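Local coordinates for protein CD180 antigen (Mus musculus, PDB 3T6Q) that may cooperate with MD-1 and TLR4 in the innate response of B cells to bacterial lipopolysaccharide, leading to NF-kappa-B activation, at residues Thr328-Leu339 with Leu352-Glu363. Numbering follows the deposited sequence.
Sequences THLSIKGNTKRL and LRELDLSHDDIE. With NAG (2-acetamido-2-deoxy-beta-D-glucopyranose), chain E; MAN (alpha-D-mannopyranose), chain B; MAN (alpha-D-mannopyranose), chain C; NAG (2-acetamido-2-deoxy-beta-D-glucopyranose), chain D.
Leu330 and Asp356 meet through the backbone: Asp356 N donates to Leu330 O at 2.9 Å, and Asp356 O receives Ile332 N over a nearly straight bond (174°). One step earlier Glu354 O takes Leu330 N, while Thr328 O collects two donors, Arg353 N and Glu354 N. Strands 329-331 and 354-356 therefore run parallel, and Gly334 N carries the pairing into the loop, reaching Ser358 O. This joins two successive leucine-rich repeats, LRR 11 and LRR 12, in the horseshoe-shaped solenoid of a Toll-like receptor ectodomain.

Leucines and isoleucines fill the interior. Leu330 and Leu355 run abreast into it, Leu330 CD2 3.8 Å from Leu355 CD1; Leu352 CD1 adds to the Leu330 flank, and Leu357 CD2 touches Ile332 and Leu339.

Buried Asp360 accepts Asn335 N at OD1 (3.0 Å), holds OD2 2.6 Å from Ile332 O, and receives Leu339 N on its backbone O. Asn335 ND2 donates to Lys337 O and to Phe313 O of LRR 10.

On the strand face of His329, Ser331, Glu354 and Asp356, opposite Leu330 and Leu355, Asp356 forms an Asx turn: OD1 accepts Ser358 N and, on its syn lone pair, Ser358 OG. A water bridges Asp356 OD2 and Ser331 OG. The sugars here belong to the protein's own N-linked glycan: Ser358 OG accepts from O6 of one N-acetylglucosamine and His359 NE2 donates to O7 of a second (2.9 Å). C3 of a mannose lies over one face of the imidazole, toward its rim, and Tyr385 stacks with that ring.

Farther along, Arg338 bends at chi2 (-60°) and chi3, bringing Glu363 N over one guanidinium face, toward its rim; NH2 donates to Leu339 O (2.8 Å), NH1 bonds Glu363 O weakly (125°), and a water links NH1 to Glu363 OE2.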
ATOM      1  N   THR A 328      36.429  25.863   6.613  1.00 18.70           N
ATOM      2  CA  THR A 328      36.493  26.044   8.055  1.00 19.71           C
ATOM      3  C   THR A 328      36.266  24.687   8.772  1.00 18.73           C
ATOM      4  O   THR A 328      36.675  24.528   9.923  1.00 18.52           O
ATOM      5  CB  THR A 328      35.417  27.065   8.557  1.00 17.22           C
ATOM      6  OG1 THR A 328      34.121  26.637   8.114  1.00 17.41           O
ATOM      7  CG2 THR A 328      35.711  28.448   7.969  1.00 17.90           C
ATOM      8  N   HIS A 329      35.560  23.766   8.107  1.00 16.17           N
ATOM      9  CA  HIS A 329      35.247  22.445   8.671  1.00 18.63           C
ATOM     10  C   HIS A 329      35.581  21.352   7.676  1.00 19.06           C
ATOM     11  O   HIS A 329      35.148  21.389   6.514  1.00 19.12           O
ATOM     12  CB  HIS A 329      33.735  22.329   8.996  1.00 18.81           C
ATOM     13  CG  HIS A 329      33.232  23.406   9.965  1.00 23.61           C
ATOM     14  ND1 HIS A 329      32.604  23.102  11.127  1.00 29.15           N
ATOM     15  CD2 HIS A 329      33.283  24.809   9.905  1.00 19.82           C
ATOM     16  CE1 HIS A 329      32.286  24.247  11.777  1.00 27.44           C
ATOM     17  NE2 HIS A 329      32.715  25.285  11.032  1.00 26.16           N
ATOM     18  N   LEU A 330      36.301  20.336   8.149  1.00 17.67           N
ATOM     19  CA  LEU A 330      36.700  19.189   7.312  1.00 18.09           C
ATOM     20  C   LEU A 330      36.521  17.902   8.119  1.00 18.07           C
ATOM     21  O   LEU A 330      37.097  17.776   9.190  1.00 17.21           O
ATOM     22  CB  LEU A 330      38.186  19.317   6.899  1.00 17.62           C
ATOM     23  CG  LEU A 330      38.748  18.089   6.111  1.00 20.23           C
ATOM     24  CD1 LEU A 330      38.010  17.902   4.775  1.00 19.19           C
ATOM     25  CD2 LEU A 330      40.228  18.297   5.852  1.00 21.87           C
ATOM     26  N   SER A 331      35.706  16.975   7.595  1.00 18.14           N
ATOM     27  CA  SER A 331      35.472  15.671   8.200  1.00 19.01           C
ATOM     28  C   SER A 331      35.915  14.586   7.278  1.00 18.03           C
ATOM     29  O   SER A 331      35.486  14.544   6.115  1.00 17.19           O
ATOM     30  CB  SER A 331      33.973  15.472   8.442  1.00 18.29           C
ATOM     31  OG  SER A 331      33.576  16.428   9.384  1.00 24.37           O
ATOM     32  N   ILE A 332      36.823  13.743   7.750  1.00 15.04           N
ATOM     33  CA  ILE A 332      37.253  12.614   6.939  1.00 19.71           C
ATOM     34  C   ILE A 332      37.365  11.482   7.935  1.00 18.90           C
ATOM     35  O   ILE A 332      38.443  11.097   8.328  1.00 21.03           O
ATOM     36  CB  ILE A 332      38.624  12.833   6.256  1.00 20.77           C
ATOM     37  CG1 ILE A 332      38.672  14.164   5.532  1.00 25.20           C
ATOM     38  CG2 ILE A 332      38.876  11.707   5.240  1.00 19.18           C
ATOM     39  CD1 ILE A 332      40.063  14.529   5.044  1.00 28.78           C
ATOM     40  N   LYS A 333      36.241  10.980   8.368  1.00 18.05           N
ATOM     41  CA  LYS A 333      36.285   9.915   9.386  1.00 20.93           C
ATOM     42  C   LYS A 333      35.809   8.597   8.795  1.00 18.23           C
ATOM     43  O   LYS A 333      35.139   8.592   7.750  1.00 19.12           O
ATOM     44  CB  LYS A 333      35.419  10.304  10.584  1.00 22.72           C
ATOM     45  CG  LYS A 333      33.965   9.901  10.415  1.00 22.98           C
ATOM     46  CD  LYS A 333      33.280   9.754  11.785  1.00 26.81           C
ATOM     47  CE  LYS A 333      31.818   9.389  11.622  1.00 26.55           C
ATOM     48  NZ  LYS A 333      31.113  10.535  10.963  1.00 28.80           N
ATOM     49  N   GLY A 334      36.170   7.476   9.425  1.00 15.92           N
ATOM     50  CA  GLY A 334      35.773   6.153   8.896  1.00 15.53           C
ATOM     51  C   GLY A 334      36.321   5.796   7.518  1.00 16.76           C
ATOM     52  O   GLY A 334      35.659   5.049   6.782  1.00 15.71           O
ATOM     53  N   ASN A 335      37.455   6.386   7.125  1.00 15.57           N
ATOM     54  CA  ASN A 335      38.167   5.975   5.883  1.00 16.04           C
ATOM     55  C   ASN A 335      38.378   4.454   5.876  1.00 18.08           C
ATOM     56  O   ASN A 335      38.711   3.880   6.923  1.00 16.05           O
ATOM     57  CB  ASN A 335      39.548   6.627   5.846  1.00 15.71           C
ATOM     58  CG  ASN A 335      40.147   6.643   4.456  1.00 17.87           C
ATOM     59  OD1 ASN A 335      39.722   7.402   3.604  1.00 16.21           O
ATOM     60  ND2 ASN A 335      41.176   5.834   4.244  1.00 16.47           N
ATOM     61  N   THR A 336      38.220   3.780   4.736  1.00 17.06           N
ATOM     62  CA  THR A 336      38.140   2.296   4.792  1.00 20.13           C
ATOM     63  C   THR A 336      39.498   1.641   4.704  1.00 23.06           C
ATOM     64  O   THR A 336      39.611   0.444   4.871  1.00 27.20           O
ATOM     65  CB  THR A 336      37.202   1.727   3.727  1.00 22.24           C
ATOM     66  OG1 THR A 336      37.773   2.041   2.471  1.00 18.63           O
ATOM     67  CG2 THR A 336      35.784   2.396   3.863  1.00 22.71           C
ATOM     68  N   LYS A 337      40.529   2.422   4.436  1.00 18.76           N
ATOM     69  CA  LYS A 337      41.915   1.938   4.486  1.00 24.01           C
ATOM     70  C   LYS A 337      42.578   2.669   5.663  1.00 23.37           C
ATOM     71  O   LYS A 337      42.124   3.750   6.064  1.00 19.99           O
ATOM     72  CB  LYS A 337      42.658   2.353   3.190  1.00 24.77           C
ATOM     73  CG  LYS A 337      42.177   1.629   1.956  1.00 37.01           C
ATOM     74  CD  LYS A 337      43.030   1.953   0.745  1.00 44.41           C
ATOM     75  CE  LYS A 337      42.272   1.632  -0.529  1.00 50.34           C
ATOM     76  NZ  LYS A 337      42.252   0.186  -0.859  1.00 58.58           N
ATOM     77  N   ARG A 338      43.672   2.139   6.185  1.00 22.36           N
ATOM     78  CA  ARG A 338      44.523   2.937   7.094  1.00 23.99           C
ATOM     79  C   ARG A 338      44.915   4.285   6.438  1.00 22.16           C
ATOM     80  O   ARG A 338      45.457   4.307   5.343  1.00 23.41           O
ATOM     81  CB  ARG A 338      45.803   2.114   7.401  1.00 27.10           C
ATOM     82  CG  ARG A 338      46.677   2.587   8.554  1.00 39.59           C
ATOM     83  CD  ARG A 338      47.260   3.999   8.453  1.00 47.13           C
ATOM     84  NE  ARG A 338      48.665   4.089   8.907  1.00 55.77           N
ATOM     85  CZ  ARG A 338      49.259   5.179   9.421  1.00 51.16           C
ATOM     86  NH1 ARG A 338      50.539   5.074   9.745  1.00 63.89           N
ATOM     87  NH2 ARG A 338      48.610   6.353   9.648  1.00 23.98           N
ATOM     88  N   LEU A 339      44.679   5.406   7.100  1.00 19.50           N
ATOM     89  CA  LEU A 339      44.963   6.684   6.479  1.00 18.34           C
ATOM     90  C   LEU A 339      46.320   7.183   6.957  1.00 18.64           C
ATOM     91  O   LEU A 339      46.512   7.338   8.148  1.00 20.24           O
ATOM     92  CB  LEU A 339      43.872   7.702   6.856  1.00 20.97           C
ATOM     93  CG  LEU A 339      43.995   9.110   6.230  1.00 20.65           C
ATOM     94  CD1 LEU A 339      43.845   9.046   4.697  1.00 22.25           C
ATOM     95  CD2 LEU A 339      42.957  10.039   6.833  1.00 21.97           C
ATOM     96  N   LEU A 352      40.900  26.782   8.708  1.00 19.12           N
ATOM     97  CA  LEU A 352      40.312  25.576   9.268  1.00 19.53           C
ATOM     98  C   LEU A 352      40.050  25.677  10.786  1.00 18.71           C
ATOM     99  O   LEU A 352      40.938  26.046  11.552  1.00 19.25           O
ATOM    100  CB  LEU A 352      41.150  24.334   8.914  1.00 18.64           C
ATOM    101  CG  LEU A 352      40.349  23.038   9.068  1.00 18.48           C
ATOM    102  CD1 LEU A 352      39.268  22.952   7.999  1.00 19.31           C
ATOM    103  CD2 LEU A 352      41.307  21.850   8.954  1.00 18.68           C
ATOM    104  N   ARG A 353      38.818  25.410  11.197  1.00 17.25           N
ATOM    105  CA  ARG A 353      38.445  25.501  12.610  1.00 21.79           C
ATOM    106  C   ARG A 353      38.131  24.166  13.231  1.00 21.31           C
ATOM    107  O   ARG A 353      38.358  23.983  14.413  1.00 18.42           O
ATOM    108  CB  ARG A 353      37.204  26.393  12.814  1.00 24.52           C
ATOM    109  CG  ARG A 353      37.324  27.796  12.250  1.00 28.28           C
ATOM    110  CD  ARG A 353      38.590  28.482  12.726  1.00 39.51           C
ATOM    111  NE  ARG A 353      38.300  29.473  13.753  1.00 60.41           N
ATOM    112  CZ  ARG A 353      38.439  30.788  13.604  1.00 51.76           C
ATOM    113  NH1 ARG A 353      38.901  31.306  12.471  1.00 58.99           N
ATOM    114  NH2 ARG A 353      38.149  31.586  14.614  1.00 60.32           N
ATOM    115  N   GLU A 354      37.613  23.232  12.435  1.00 19.64           N
ATOM    116  CA  GLU A 354      37.221  21.924  12.973  1.00 21.44           C
ATOM    117  C   GLU A 354      37.726  20.851  12.040  1.00 18.83           C
ATOM    118  O   GLU A 354      37.579  20.981  10.824  1.00 19.02           O
ATOM    119  CB  GLU A 354      35.699  21.813  13.104  1.00 21.42           C
ATOM    120  CG  GLU A 354      35.100  23.000  13.875  1.00 28.81           C
ATOM    121  CD  GLU A 354      33.781  22.629  14.522  1.00 40.61           C
ATOM    122  OE1 GLU A 354      33.259  21.527  14.211  1.00 43.36           O
ATOM    123  OE2 GLU A 354      33.285  23.417  15.349  1.00 45.13           O
ATOM    124  N   LEU A 355      38.347  19.818  12.617  1.00 15.56           N
ATOM    125  CA  LEU A 355      38.929  18.701  11.821  1.00 16.27           C
ATOM    126  C   LEU A 355      38.563  17.397  12.477  1.00 16.45           C
ATOM    127  O   LEU A 355      38.867  17.172  13.669  1.00 17.37           O
ATOM    128  CB  LEU A 355      40.460  18.846  11.756  1.00 15.67           C
ATOM    129  CG  LEU A 355      41.254  17.745  11.022  1.00 16.44           C
ATOM    130  CD1 LEU A 355      40.727  17.597   9.595  1.00 14.92           C
ATOM    131  CD2 LEU A 355      42.729  18.133  10.997  1.00 18.09           C
ATOM    132  N   ASP A 356      37.841  16.543  11.747  1.00 15.45           N
ATOM    133  CA  ASP A 356      37.460  15.232  12.300  1.00 16.40           C
ATOM    134  C   ASP A 356      38.278  14.171  11.517  1.00 18.36           C
ATOM    135  O   ASP A 356      38.079  13.998  10.326  1.00 17.34           O
ATOM    136  CB  ASP A 356      35.941  15.010  12.151  1.00 16.69           C
ATOM    137  CG  ASP A 356      35.470  13.644  12.722  1.00 22.64           C
ATOM    138  OD1 ASP A 356      36.314  12.857  13.207  1.00 20.97           O
ATOM    139  OD2 ASP A 356      34.240  13.369  12.701  1.00 21.09           O
ATOM    140  N   LEU A 357      39.204  13.502  12.192  1.00 17.29           N
ATOM    141  CA  LEU A 357      40.022  12.428  11.605  1.00 17.85           C
ATOM    142  C   LEU A 357      39.872  11.149  12.442  1.00 17.64           C
ATOM    143  O   LEU A 357      40.849  10.424  12.714  1.00 17.18           O
ATOM    144  CB  LEU A 357      41.483  12.828  11.531  1.00 16.83           C
ATOM    145  CG  LEU A 357      41.850  13.954  10.557  1.00 18.45           C
ATOM    146  CD1 LEU A 357      43.293  14.405  10.816  1.00 20.62           C
ATOM    147  CD2 LEU A 357      41.622  13.518   9.111  1.00 19.72           C
ATOM    148  N   SER A 358      38.640  10.896  12.836  1.00 16.68           N
ATOM    149  CA  SER A 358      38.314   9.743  13.661  1.00 14.40           C
ATOM    150  C   SER A 358      38.156   8.450  12.857  1.00 14.39           C
ATOM    151  O   SER A 358      37.857   8.489  11.664  1.00 14.22           O
ATOM    152  CB  SER A 358      37.083  10.019  14.534  1.00 14.44           C
ATOM    153  OG  SER A 358      35.924  10.219  13.778  1.00 18.37           O
ATOM    154  N   HIS A 359      38.369   7.315  13.528  1.00 13.39           N
ATOM    155  CA  HIS A 359      38.072   6.003  12.920  1.00 14.33           C
ATOM    156  C   HIS A 359      38.873   5.812  11.641  1.00 15.32           C
ATOM    157  O   HIS A 359      38.382   5.224  10.669  1.00 16.09           O
ATOM    158  CB  HIS A 359      36.587   5.960  12.597  1.00 14.84           C
ATOM    159  CG  HIS A 359      35.704   5.525  13.745  1.00 15.55           C
ATOM    160  ND1 HIS A 359      35.744   4.276  14.249  1.00 16.03           N
ATOM    161  CD2 HIS A 359      34.780   6.235  14.506  1.00 17.28           C
ATOM    162  CE1 HIS A 359      34.831   4.151  15.241  1.00 17.94           C
ATOM    163  NE2 HIS A 359      34.244   5.358  15.418  1.00 17.54           N
ATOM    164  N   ASP A 360      40.116   6.271  11.624  1.00 13.52           N
ATOM    165  CA  ASP A 360      40.914   6.237  10.412  1.00 16.72           C
ATOM    166  C   ASP A 360      42.126   5.255  10.466  1.00 16.90           C
ATOM    167  O   ASP A 360      42.971   5.256   9.550  1.00 16.78           O
ATOM    168  CB  ASP A 360      41.380   7.659  10.081  1.00 14.26           C
ATOM    169  CG  ASP A 360      40.290   8.498   9.358  1.00 16.29           C
ATOM    170  OD1 ASP A 360      39.341   7.937   8.804  1.00 13.68           O
ATOM    171  OD2 ASP A 360      40.412   9.748   9.346  1.00 16.28           O
ATOM    172  N   ASP A 361      42.237   4.507  11.576  1.00 17.11           N
ATOM    173  CA  ASP A 361      43.388   3.654  11.887  1.00 20.18           C
ATOM    174  C   ASP A 361      44.715   4.376  11.768  1.00 20.53           C
ATOM    175  O   ASP A 361      45.692   3.809  11.258  1.00 21.93           O
ATOM    176  CB  ASP A 361      43.411   2.447  10.960  1.00 25.02           C
ATOM    177  CG  ASP A 361      42.471   1.322  11.420  1.00 34.14           C
ATOM    178  OD1 ASP A 361      42.063   1.246  12.622  1.00 34.24           O
ATOM    179  OD2 ASP A 361      42.138   0.494  10.546  1.00 44.42           O
ATOM    180  N   ILE A 362      44.746   5.655  12.153  1.00 17.16           N
ATOM    181  CA  ILE A 362      45.943   6.454  11.983  1.00 16.44           C
ATOM    182  C   ILE A 362      46.915   5.959  13.056  1.00 19.88           C
ATOM    183  O   ILE A 362      46.502   5.752  14.242  1.00 16.83           O
ATOM    184  CB  ILE A 362      45.645   7.969  12.174  1.00 17.56           C
ATOM    185  CG1 ILE A 362      44.797   8.500  10.983  1.00 18.26           C
ATOM    186  CG2 ILE A 362      46.918   8.786  12.407  1.00 16.52           C
ATOM    187  CD1 ILE A 362      43.979   9.740  11.380  1.00 19.26           C
ATOM    188  N   GLU A 363      48.174   5.802  12.640  1.00 18.56           N
ATOM    189  CA  GLU A 363      49.278   5.399  13.555  1.00 21.16           C
ATOM    190  C   GLU A 363      50.503   6.287  13.265  1.00 20.27           C
ATOM    191  O   GLU A 363      50.833   6.537  12.101  1.00 21.50           O
ATOM    192  CB  GLU A 363      49.632   3.900  13.357  1.00 21.68           C
ATOM    193  CG  GLU A 363      50.551   3.296  14.447  1.00 22.96           C
ATOM    194  CD  GLU A 363      52.052   3.519  14.194  1.00 32.00           C
ATOM    195  OE1 GLU A 363      52.881   3.397  15.163  1.00 32.46           O
ATOM    196  OE2 GLU A 363      52.425   3.831  13.023  1.00 27.95           O
TER
HETATM  197  C1  NAG E   1      34.804  12.382  17.649  1.00 17.41           C
HETATM  198  C2  NAG E   1      33.464  12.893  18.233  1.00 18.42           C
HETATM  199  C3  NAG E   1      32.680  11.721  18.867  1.00 19.44           C
HETATM  200  C4  NAG E   1      32.607  10.525  17.921  1.00 16.96           C
HETATM  201  C5  NAG E   1      33.992  10.191  17.398  1.00 17.26           C
HETATM  202  C6  NAG E   1      34.041   9.012  16.428  1.00 17.54           C
HETATM  203  C7  NAG E   1      32.996  15.091  19.240  1.00 22.01           C
HETATM  204  C8  NAG E   1      33.386  16.071  20.301  1.00 20.34           C
HETATM  205  N2  NAG E   1      33.700  13.941  19.198  1.00 19.11           N
HETATM  206  O3  NAG E   1      31.388  12.178  19.170  1.00 20.52           O
HETATM  207  O4  NAG E   1      32.143   9.335  18.561  1.00 19.35           O
HETATM  208  O5  NAG E   1      34.574  11.329  16.761  1.00 19.37           O
HETATM  209  O6  NAG E   1      33.528   9.387  15.148  1.00 17.99           O
HETATM  210  O7  NAG E   1      32.068  15.364  18.479  1.00 19.58           O
HETATM  211  C1  MAN B   8      31.723   1.957  12.255  1.00 18.30           C
HETATM  212  C2  MAN B   8      32.867   2.015  11.245  1.00 19.29           C
HETATM  213  C3  MAN B   8      33.554   3.406  11.268  1.00 18.78           C
HETATM  214  C4  MAN B   8      32.473   4.498  11.088  1.00 17.80           C
HETATM  215  C5  MAN B   8      31.340   4.332  12.134  1.00 18.81           C
HETATM  216  C6  MAN B   8      30.212   5.352  11.991  1.00 19.28           C
HETATM  217  O2  MAN B   8      32.266   1.833  10.003  1.00 20.40           O
HETATM  218  O3  MAN B   8      34.483   3.462  10.209  1.00 19.25           O
HETATM  219  O4  MAN B   8      33.042   5.802  11.168  1.00 19.50           O
HETATM  220  O5  MAN B   8      30.767   3.023  12.072  1.00 18.54           O
HETATM  221  O6  MAN B   8      29.563   5.135  10.708  1.00 20.03           O
HETATM  222  C1  MAN C   7      31.462   2.495  15.760  1.00 17.99           C
HETATM  223  C2  MAN C   7      31.330   1.567  14.549  1.00 20.14           C
HETATM  224  C3  MAN C   7      31.630   0.137  14.954  1.00 19.88           C
HETATM  225  C4  MAN C   7      33.008   0.045  15.607  1.00 22.81           C
HETATM  226  C5  MAN C   7      32.999   0.957  16.842  1.00 21.80           C
HETATM  227  C6  MAN C   7      34.337   0.947  17.612  1.00 23.23           C
HETATM  228  O2  MAN C   7      32.321   1.915  13.598  1.00 20.69           O
HETATM  229  O3  MAN C   7      31.554  -0.711  13.815  1.00 20.74           O
HETATM  230  O4  MAN C   7      33.194  -1.287  16.011  1.00 23.16           O
HETATM  231  O5  MAN C   7      32.685   2.292  16.440  1.00 20.25           O
HETATM  232  O6  MAN C   7      35.414   1.156  16.721  1.00 24.63           O
HETATM  233  C1  NAG D   2      30.757   9.270  18.900  1.00 19.30           C
HETATM  234  C2  NAG D   2      30.313   7.832  18.588  1.00 20.34           C
HETATM  235  C3  NAG D   2      28.884   7.582  19.084  1.00 21.02           C
HETATM  236  C4  NAG D   2      28.677   8.030  20.542  1.00 20.23           C
HETATM  237  C5  NAG D   2      29.370   9.321  20.927  1.00 22.31           C
HETATM  238  C6  NAG D   2      29.592   9.342  22.472  1.00 23.30           C
HETATM  239  C7  NAG D   2      31.176   6.849  16.509  1.00 17.81           C
HETATM  240  C8  NAG D   2      31.036   6.875  14.994  1.00 21.53           C
HETATM  241  N2  NAG D   2      30.358   7.659  17.160  1.00 20.31           N
HETATM  242  O3  NAG D   2      28.617   6.158  19.067  1.00 21.91           O
HETATM  243  O4  NAG D   2      27.284   8.308  20.705  1.00 22.22           O
HETATM  244  O5  NAG D   2      30.653   9.493  20.313  1.00 20.86           O
HETATM  245  O6  NAG D   2      29.869  10.706  22.664  1.00 36.29           O
HETATM  246  O7  NAG D   2      32.008   6.141  17.066  1.00 20.47           O
HETATM  247  O   HOH W   1      32.399  15.058  11.567  1.00 45.58           O
HETATM  248  O   HOH W   2      51.336   2.322  10.777  1.00 39.29           O